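Trypsin-like serine protease (Magnetospirillum magneticum, PDB 5HMA) promotes magnetite formation in magnetosomes by binding transition metal ions through its lumenal protease-like domain, which is probably not an active protease, and activates the MamE protease. Local coordinates at residues T4-V9 against F102-N107; I47-A52 against A74-Q79. All blocks are in the same frame, centred on the assembly; numbering follows the deposited sequence.

Contact 1: T4-V9 against F102-N107; sequences TVPPAV and FAFGRN
Apolar contacts lie at one end of this contact and polar ones at the other. Val5 sets CG1, anti to the backbone N (chi1 167°), squarely over one face of the Phe104 ring. This is a CH-pi contact, with CG1 3.5 Å from the ring centroid and 6° off its normal. CG of Pro6 meets the same ring obliquely, 4.0 Å from Phe104 CE2. Val9 divides its two methyls. CG2 packs on Phe104 CB at 3.6 Å, and CG1 lies 3.6 Å from Gly105 CA, directly on the backbone of the strand.

The polar group is the guanidinium of Arg106. The chain bends at chi3 and brings NH1 to Val9 O in a hydrogen bond of 3.0 Å, with an N-H...O angle of 163°. The carbonyl oxygen lies near the guanidinium plane. Pro6 O also approaches that edge, and it accepts a backbone bond from Val9 N in the 3-10 turn. Arg106 NE bonds to Gly110 O, which fixes the group from a second direction. An alanine here would remove the bonds to Val9 O and Gly110 O and would probably leave the start of strand 9-13 less firmly held.

The arrangement is packing between the two barrels of a trypsin-like fold, with the N-terminal segment leading into one barrel while resting on a strand of the other.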
ATOM      1  N   THR A   4      -2.423 -16.187   2.043  1.00 94.01           N
ATOM      2  CA  THR A   4      -2.867 -15.846   0.688  1.00 76.46           C
ATOM      3  C   THR A   4      -2.772 -14.340   0.314  1.00 75.25           C
ATOM      4  O   THR A   4      -2.839 -13.982  -0.864  1.00 65.56           O
ATOM      5  CB  THR A   4      -4.319 -16.308   0.486  1.00 79.14           C
ATOM      6  OG1 THR A   4      -4.723 -16.075  -0.869  1.00 86.89           O
ATOM      7  CG2 THR A   4      -5.253 -15.560   1.438  1.00 81.54           C
ATOM      8  N   VAL A   5      -2.631 -13.464   1.308  1.00 58.47           N
ATOM      9  CA  VAL A   5      -2.464 -12.019   1.070  1.00 49.67           C
ATOM     10  C   VAL A   5      -1.000 -11.610   0.832  1.00 46.76           C
ATOM     11  O   VAL A   5      -0.719 -10.805  -0.071  1.00 44.47           O
ATOM     12  CB  VAL A   5      -3.062 -11.191   2.251  1.00 51.58           C
ATOM     13  CG1 VAL A   5      -2.632  -9.715   2.188  1.00 46.45           C
ATOM     14  CG2 VAL A   5      -4.558 -11.312   2.269  1.00 48.65           C
ATOM     15  N   PRO A   6      -0.054 -12.153   1.631  1.00 49.17           N
ATOM     16  CA  PRO A   6       1.321 -11.657   1.462  1.00 44.24           C
ATOM     17  C   PRO A   6       1.925 -11.706   0.043  1.00 43.75           C
ATOM     18  O   PRO A   6       2.766 -10.852  -0.244  1.00 41.26           O
ATOM     19  CB  PRO A   6       2.128 -12.563   2.408  1.00 44.17           C
ATOM     20  CG  PRO A   6       1.139 -12.931   3.492  1.00 45.79           C
ATOM     21  CD  PRO A   6      -0.149 -13.131   2.742  1.00 46.19           C
ATOM     22  N   PRO A   7       1.529 -12.668  -0.818  1.00 44.28           N
ATOM     23  CA  PRO A   7       2.196 -12.611  -2.130  1.00 43.36           C
ATOM     24  C   PRO A   7       1.940 -11.312  -2.890  1.00 51.91           C
ATOM     25  O   PRO A   7       2.796 -10.888  -3.669  1.00 44.18           O
ATOM     26  CB  PRO A   7       1.596 -13.801  -2.881  1.00 44.11           C
ATOM     27  CG  PRO A   7       1.255 -14.798  -1.790  1.00 45.42           C
ATOM     28  CD  PRO A   7       0.765 -13.923  -0.643  1.00 40.71           C
ATOM     29  N   ALA A   8       0.801 -10.669  -2.637  1.00 43.79           N
ATOM     30  CA  ALA A   8       0.463  -9.414  -3.310  1.00 47.51           C
ATOM     31  C   ALA A   8       0.932  -8.176  -2.516  1.00 45.05           C
ATOM     32  O   ALA A   8       0.588  -7.044  -2.863  1.00 46.73           O
ATOM     33  CB  ALA A   8      -1.064  -9.346  -3.559  1.00 38.43           C
ATOM     34  N   VAL A   9       1.697  -8.405  -1.446  1.00 44.99           N
ATOM     35  CA  VAL A   9       2.251  -7.326  -0.621  1.00 40.69           C
ATOM     36  C   VAL A   9       3.718  -7.180  -0.975  1.00 42.95           C
ATOM     37  O   VAL A   9       4.491  -8.140  -0.823  1.00 42.17           O
ATOM     38  CB  VAL A   9       2.080  -7.612   0.886  1.00 41.16           C
ATOM     39  CG1 VAL A   9       2.612  -6.440   1.730  1.00 39.84           C
ATOM     40  CG2 VAL A   9       0.631  -7.901   1.200  1.00 40.33           C
ATOM     41  N   PHE A 102      -6.784  -5.780   8.698  1.00 42.94           N
ATOM     42  CA  PHE A 102      -5.426  -6.303   8.778  1.00 44.23           C
ATOM     43  C   PHE A 102      -4.548  -5.478   7.867  1.00 45.82           C
ATOM     44  O   PHE A 102      -4.866  -5.287   6.690  1.00 43.84           O
ATOM     45  CB  PHE A 102      -5.379  -7.787   8.387  1.00 39.89           C
ATOM     46  CG  PHE A 102      -6.325  -8.642   9.181  1.00 48.21           C
ATOM     47  CD1 PHE A 102      -7.686  -8.661   8.878  1.00 48.08           C
ATOM     48  CD2 PHE A 102      -5.861  -9.416  10.240  1.00 46.15           C
ATOM     49  CE1 PHE A 102      -8.572  -9.434   9.625  1.00 54.94           C
ATOM     50  CE2 PHE A 102      -6.738 -10.208  10.978  1.00 50.47           C
ATOM     51  CZ  PHE A 102      -8.096 -10.208  10.677  1.00 50.09           C
ATOM     52  N   ALA A 103      -3.455  -4.965   8.417  1.00 45.87           N
ATOM     53  CA  ALA A 103      -2.555  -4.117   7.648  1.00 44.95           C
ATOM     54  C   ALA A 103      -1.279  -4.887   7.355  1.00 49.10           C
ATOM     55  O   ALA A 103      -0.595  -5.344   8.269  1.00 52.99           O
ATOM     56  CB  ALA A 103      -2.264  -2.836   8.407  1.00 43.99           C
ATOM     57  N   PHE A 104      -0.982  -5.056   6.072  1.00 44.34           N
ATOM     58  CA  PHE A 104       0.174  -5.848   5.645  1.00 38.94           C
ATOM     59  C   PHE A 104       1.268  -4.930   5.097  1.00 44.48           C
ATOM     60  O   PHE A 104       0.970  -3.894   4.498  1.00 51.29           O
ATOM     61  CB  PHE A 104      -0.222  -6.862   4.554  1.00 37.58           C
ATOM     62  CG  PHE A 104      -0.995  -8.056   5.057  1.00 47.14           C
ATOM     63  CD1 PHE A 104      -2.361  -7.963   5.305  1.00 41.12           C
ATOM     64  CD2 PHE A 104      -0.367  -9.281   5.236  1.00 40.77           C
ATOM     65  CE1 PHE A 104      -3.083  -9.076   5.744  1.00 51.41           C
ATOM     66  CE2 PHE A 104      -1.082 -10.396   5.669  1.00 49.54           C
ATOM     67  CZ  PHE A 104      -2.441 -10.292   5.929  1.00 45.08           C
ATOM     68  N   GLY A 105       2.526  -5.330   5.266  1.00 44.20           N
ATOM     69  CA  GLY A 105       3.645  -4.603   4.679  1.00 42.20           C
ATOM     70  C   GLY A 105       4.857  -5.509   4.518  1.00 47.95           C
ATOM     71  O   GLY A 105       4.778  -6.712   4.791  1.00 43.55           O
ATOM     72  N   ARG A 106       5.972  -4.944   4.063  1.00 45.97           N
ATOM     73  CA  ARG A 106       7.236  -5.668   4.027  1.00 51.53           C
ATOM     74  C   ARG A 106       8.303  -4.753   4.588  1.00 53.63           C
ATOM     75  O   ARG A 106       8.357  -3.561   4.265  1.00 58.95           O
ATOM     76  CB  ARG A 106       7.604  -6.141   2.600  1.00 51.57           C
ATOM     77  CG  ARG A 106       6.529  -7.007   1.931  1.00 62.16           C
ATOM     78  CD  ARG A 106       7.096  -8.022   0.945  1.00 65.32           C
ATOM     79  NE  ARG A 106       7.411  -9.295   1.582  1.00 74.00           N
ATOM     80  CZ  ARG A 106       6.605 -10.354   1.616  1.00 64.48           C
ATOM     81  NH1 ARG A 106       5.409 -10.316   1.054  1.00 41.87           N
ATOM     82  NH2 ARG A 106       7.001 -11.461   2.225  1.00 73.05           N
ATOM     83  N   ASN A 107       9.158  -5.312   5.431  1.00 52.26           N
ATOM     84  CA  ASN A 107      10.178  -4.501   6.056  1.00 56.21           C
ATOM     85  C   ASN A 107      11.404  -4.337   5.138  1.00 61.04           C
ATOM     86  O   ASN A 107      11.415  -4.781   3.987  1.00 54.94           O
ATOM     87  CB  ASN A 107      10.563  -5.094   7.420  1.00 49.06           C
ATOM     88  CG  ASN A 107      11.252  -6.444   7.320  1.00 62.79           C
ATOM     89  OD1 ASN A 107      11.712  -6.861   6.257  1.00 58.37           O
ATOM     90  ND2 ASN A 107      11.341  -7.132   8.451  1.00 59.25           N
TER

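Contact 2: I47-A52 against A74-Q79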
ATOM      1  N   ILE A  47      12.670   3.536  -9.367  1.00 54.00           N
ATOM      2  CA  ILE A  47      11.867   2.760  -8.440  1.00 51.69           C
ATOM      3  C   ILE A  47      12.071   1.277  -8.671  1.00 51.16           C
ATOM      4  O   ILE A  47      12.022   0.796  -9.807  1.00 51.11           O
ATOM      5  CB  ILE A  47      10.386   3.109  -8.557  1.00 55.42           C
ATOM      6  CG1 ILE A  47      10.170   4.594  -8.264  1.00 55.59           C
ATOM      7  CG2 ILE A  47       9.578   2.242  -7.601  1.00 43.90           C
ATOM      8  CD1 ILE A  47       8.884   5.139  -8.829  1.00 49.62           C
ATOM      9  N   SER A  48      12.298   0.547  -7.592  1.00 41.75           N
ATOM     10  CA  SER A  48      12.388  -0.895  -7.694  1.00 49.52           C
ATOM     11  C   SER A  48      11.357  -1.502  -6.754  1.00 46.31           C
ATOM     12  O   SER A  48      11.172  -1.036  -5.630  1.00 51.79           O
ATOM     13  CB  SER A  48      13.803  -1.383  -7.366  1.00 43.24           C
ATOM     14  OG  SER A  48      13.873  -2.798  -7.419  1.00 50.46           O
ATOM     15  N   VAL A  49      10.670  -2.527  -7.233  1.00 46.17           N
ATOM     16  CA  VAL A  49       9.667  -3.193  -6.427  1.00 44.45           C
ATOM     17  C   VAL A  49      10.215  -4.539  -5.988  1.00 44.93           C
ATOM     18  O   VAL A  49      10.797  -5.263  -6.797  1.00 45.31           O
ATOM     19  CB  VAL A  49       8.347  -3.351  -7.203  1.00 45.87           C
ATOM     20  CG1 VAL A  49       7.354  -4.240  -6.399  1.00 41.24           C
ATOM     21  CG2 VAL A  49       7.758  -1.976  -7.490  1.00 35.10           C
ATOM     22  N   GLN A  50      10.036  -4.868  -4.715  1.00 41.01           N
ATOM     23  CA  GLN A  50      10.571  -6.114  -4.187  1.00 56.08           C
ATOM     24  C   GLN A  50       9.440  -7.090  -3.914  1.00 45.80           C
ATOM     25  O   GLN A  50       8.527  -6.800  -3.140  1.00 39.10           O
ATOM     26  CB  GLN A  50      11.397  -5.850  -2.923  1.00 43.70           C
ATOM     27  CG  GLN A  50      12.297  -4.616  -3.103  1.00 63.75           C
ATOM     28  CD  GLN A  50      13.674  -4.769  -2.485  1.00 71.43           C
ATOM     29  OE1 GLN A  50      14.011  -5.814  -1.912  1.00 60.33           O
ATOM     30  NE2 GLN A  50      14.482  -3.715  -2.597  1.00 61.19           N
ATOM     31  N   VAL A  51       9.520  -8.243  -4.567  1.00 41.57           N
ATOM     32  CA  VAL A  51       8.448  -9.227  -4.594  1.00 41.37           C
ATOM     33  C   VAL A  51       8.928 -10.506  -3.945  1.00 43.99           C
ATOM     34  O   VAL A  51      10.021 -10.984  -4.247  1.00 46.46           O
ATOM     35  CB  VAL A  51       7.980  -9.494  -6.050  1.00 44.84           C
ATOM     36  CG1 VAL A  51       6.866 -10.564  -6.089  1.00 37.64           C
ATOM     37  CG2 VAL A  51       7.549  -8.173  -6.738  1.00 39.62           C
ATOM     38  N   ALA A  52       8.115 -11.054  -3.045  1.00 37.79           N
ATOM     39  CA  ALA A  52       8.441 -12.310  -2.380  1.00 38.06           C
ATOM     40  C   ALA A  52       8.157 -13.481  -3.306  1.00 48.15           C
ATOM     41  O   ALA A  52       7.113 -13.528  -3.966  1.00 44.72           O
ATOM     42  CB  ALA A  52       7.631 -12.462  -1.066  1.00 37.26           C
ATOM     43  N   ALA A  74       0.093   6.515  -5.775  1.00 55.42           N
ATOM     44  CA  ALA A  74       0.749   6.338  -7.064  1.00 53.95           C
ATOM     45  C   ALA A  74       0.449   4.943  -7.602  1.00 54.69           C
ATOM     46  O   ALA A  74       0.453   3.955  -6.850  1.00 53.12           O
ATOM     47  CB  ALA A  74       2.258   6.542  -6.939  1.00 42.65           C
ATOM     48  N   LEU A  75       0.174   4.879  -8.901  1.00 47.51           N
ATOM     49  CA  LEU A  75       0.039   3.616  -9.623  1.00 55.51           C
ATOM     50  C   LEU A  75       1.349   3.340 -10.340  1.00 49.81           C
ATOM     51  O   LEU A  75       1.778   4.132 -11.174  1.00 49.60           O
ATOM     52  CB  LEU A  75      -1.111   3.665 -10.643  1.00 52.07           C
ATOM     53  CG  LEU A  75      -1.260   2.397 -11.495  1.00 55.42           C
ATOM     54  CD1 LEU A  75      -1.689   1.241 -10.614  1.00 51.57           C
ATOM     55  CD2 LEU A  75      -2.234   2.594 -12.676  1.00 53.86           C
ATOM     56  N   LEU A  76       1.982   2.225 -10.005  1.00 48.26           N
ATOM     57  CA  LEU A  76       3.234   1.833 -10.635  1.00 48.87           C
ATOM     58  C   LEU A  76       2.991   0.669 -11.584  1.00 51.17           C
ATOM     59  O   LEU A  76       2.044  -0.106 -11.414  1.00 51.18           O
ATOM     60  CB  LEU A  76       4.275   1.423  -9.581  1.00 44.12           C
ATOM     61  CG  LEU A  76       4.515   2.302  -8.354  1.00 50.10           C
ATOM     62  CD1 LEU A  76       5.634   1.707  -7.503  1.00 46.26           C
ATOM     63  CD2 LEU A  76       4.851   3.722  -8.770  1.00 46.64           C
ATOM     64  N   LYS A  77       3.864   0.534 -12.570  1.00 49.15           N
ATOM     65  CA  LYS A  77       3.865  -0.647 -13.417  1.00 51.78           C
ATOM     66  C   LYS A  77       5.260  -1.268 -13.395  1.00 54.91           C
ATOM     67  O   LYS A  77       6.237  -0.620 -13.751  1.00 53.26           O
ATOM     68  CB  LYS A  77       3.442  -0.286 -14.843  1.00 62.87           C
ATOM     69  CG  LYS A  77       3.703  -1.349 -15.901  1.00 67.20           C
ATOM     70  CD  LYS A  77       2.731  -2.515 -15.791  1.00 72.64           C
ATOM     71  CE  LYS A  77       2.749  -3.356 -17.074  1.00 63.57           C
ATOM     72  NZ  LYS A  77       3.978  -4.193 -17.173  1.00 64.62           N
ATOM     73  N   MET A  78       5.356  -2.514 -12.950  1.00 51.25           N
ATOM     74  CA  MET A  78       6.618  -3.234 -13.023  1.00 46.74           C
ATOM     75  C   MET A  78       6.965  -3.549 -14.481  1.00 55.22           C
ATOM     76  O   MET A  78       6.093  -3.943 -15.271  1.00 51.63           O
ATOM     77  CB  MET A  78       6.544  -4.510 -12.187  1.00 41.40           C
ATOM     78  CG  MET A  78       6.407  -4.240 -10.693  1.00 41.53           C
ATOM     79  SD  MET A  78       6.502  -5.701  -9.613  1.00 47.69           S
ATOM     80  CE  MET A  78       4.807  -6.310  -9.692  1.00 49.30           C
ATOM     81  N   GLN A  79       8.228  -3.338 -14.842  1.00 44.94           N
ATOM     82  CA  GLN A  79       8.713  -3.656 -16.178  1.00 46.90           C
ATOM     83  C   GLN A  79       9.192  -5.099 -16.181  1.00 52.77           C
ATOM     84  O   GLN A  79      10.320  -5.379 -15.780  1.00 53.88           O
ATOM     85  CB  GLN A  79       9.858  -2.728 -16.595  1.00 50.35           C
ATOM     86  CG  GLN A  79       9.596  -1.268 -16.305  1.00 67.89           C
ATOM     87  CD  GLN A  79       8.485  -0.716 -17.159  1.00 71.07           C
ATOM     88  OE1 GLN A  79       7.394  -0.417 -16.665  1.00 77.53           O
ATOM     89  NE2 GLN A  79       8.750  -0.579 -18.452  1.00 62.74           N
TER
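Met78 lays its thioether against Val49, the two side chains crossing at about a right angle. The sulfur does the touching: SD is 3.6 Å from Val49 CG1. It also lies 3.8 Å from Val49 CB, so it rests on the branch point as well as on the methyl. The Met78 chain leaves the backbone extended through chi2 (-173°) and then bends at chi3. Val51 reaches the same sulfur with CG2, the methyl anti to its carbonyl carbon, 3.9 Å from Met78 SD, and crosses it obliquely.

Two residues before Met78, Leu76 is the next partner. Ile47 and Leu76 meet tip to tip, with Ile47 CG2 4.0 Å from Leu76 CD1. Val49 CG2 is more distant, 4.3 Å from that same CD1. Val49 therefore packs mainly on Met78 and only loosely on Leu76.

The strands do not pair here. Their axes come no closer than 8.5 Å, and their directions differ by 74°. Strand 58-68 stands between them in the sheet, so the side chains meet across the inside of the closed six-stranded barrel. Ile47, Val49 and Val51 alternate with Ser48 and Gln50, which point away. Val10 of strand 9-13 touches Val49 and Val51, and Phe84 touches Val51 and Met78.

All the side chains that meet are buried and apolar. The contact is held by dispersion and burial alone, with methyls and one thioether filling the barrel core, so it depends on shape more than on direction.

Contact 1 and contact 2 have centres about 14 Å apart. Along the chain the order is 4-9, 47-52, 74-79 and 102-107, so both segments of contact 2 fall between those of contact 1. Contact 2 lies wholly within the six-stranded barrel. Contact 1 links the entry to that barrel, before strand 9-13, with strand 100-106 of the second sheet. Strands 73-78 and 100-106 follow each other in the chain, one in each sheet. The contacts touch where Arg106 NH2 packs on Ala52 CB at 3.5 Å. One contact lies in the core of the first barrel, the other ties the lead-in of that barrel to the second; both lie away from the nickel site at His71 and His186.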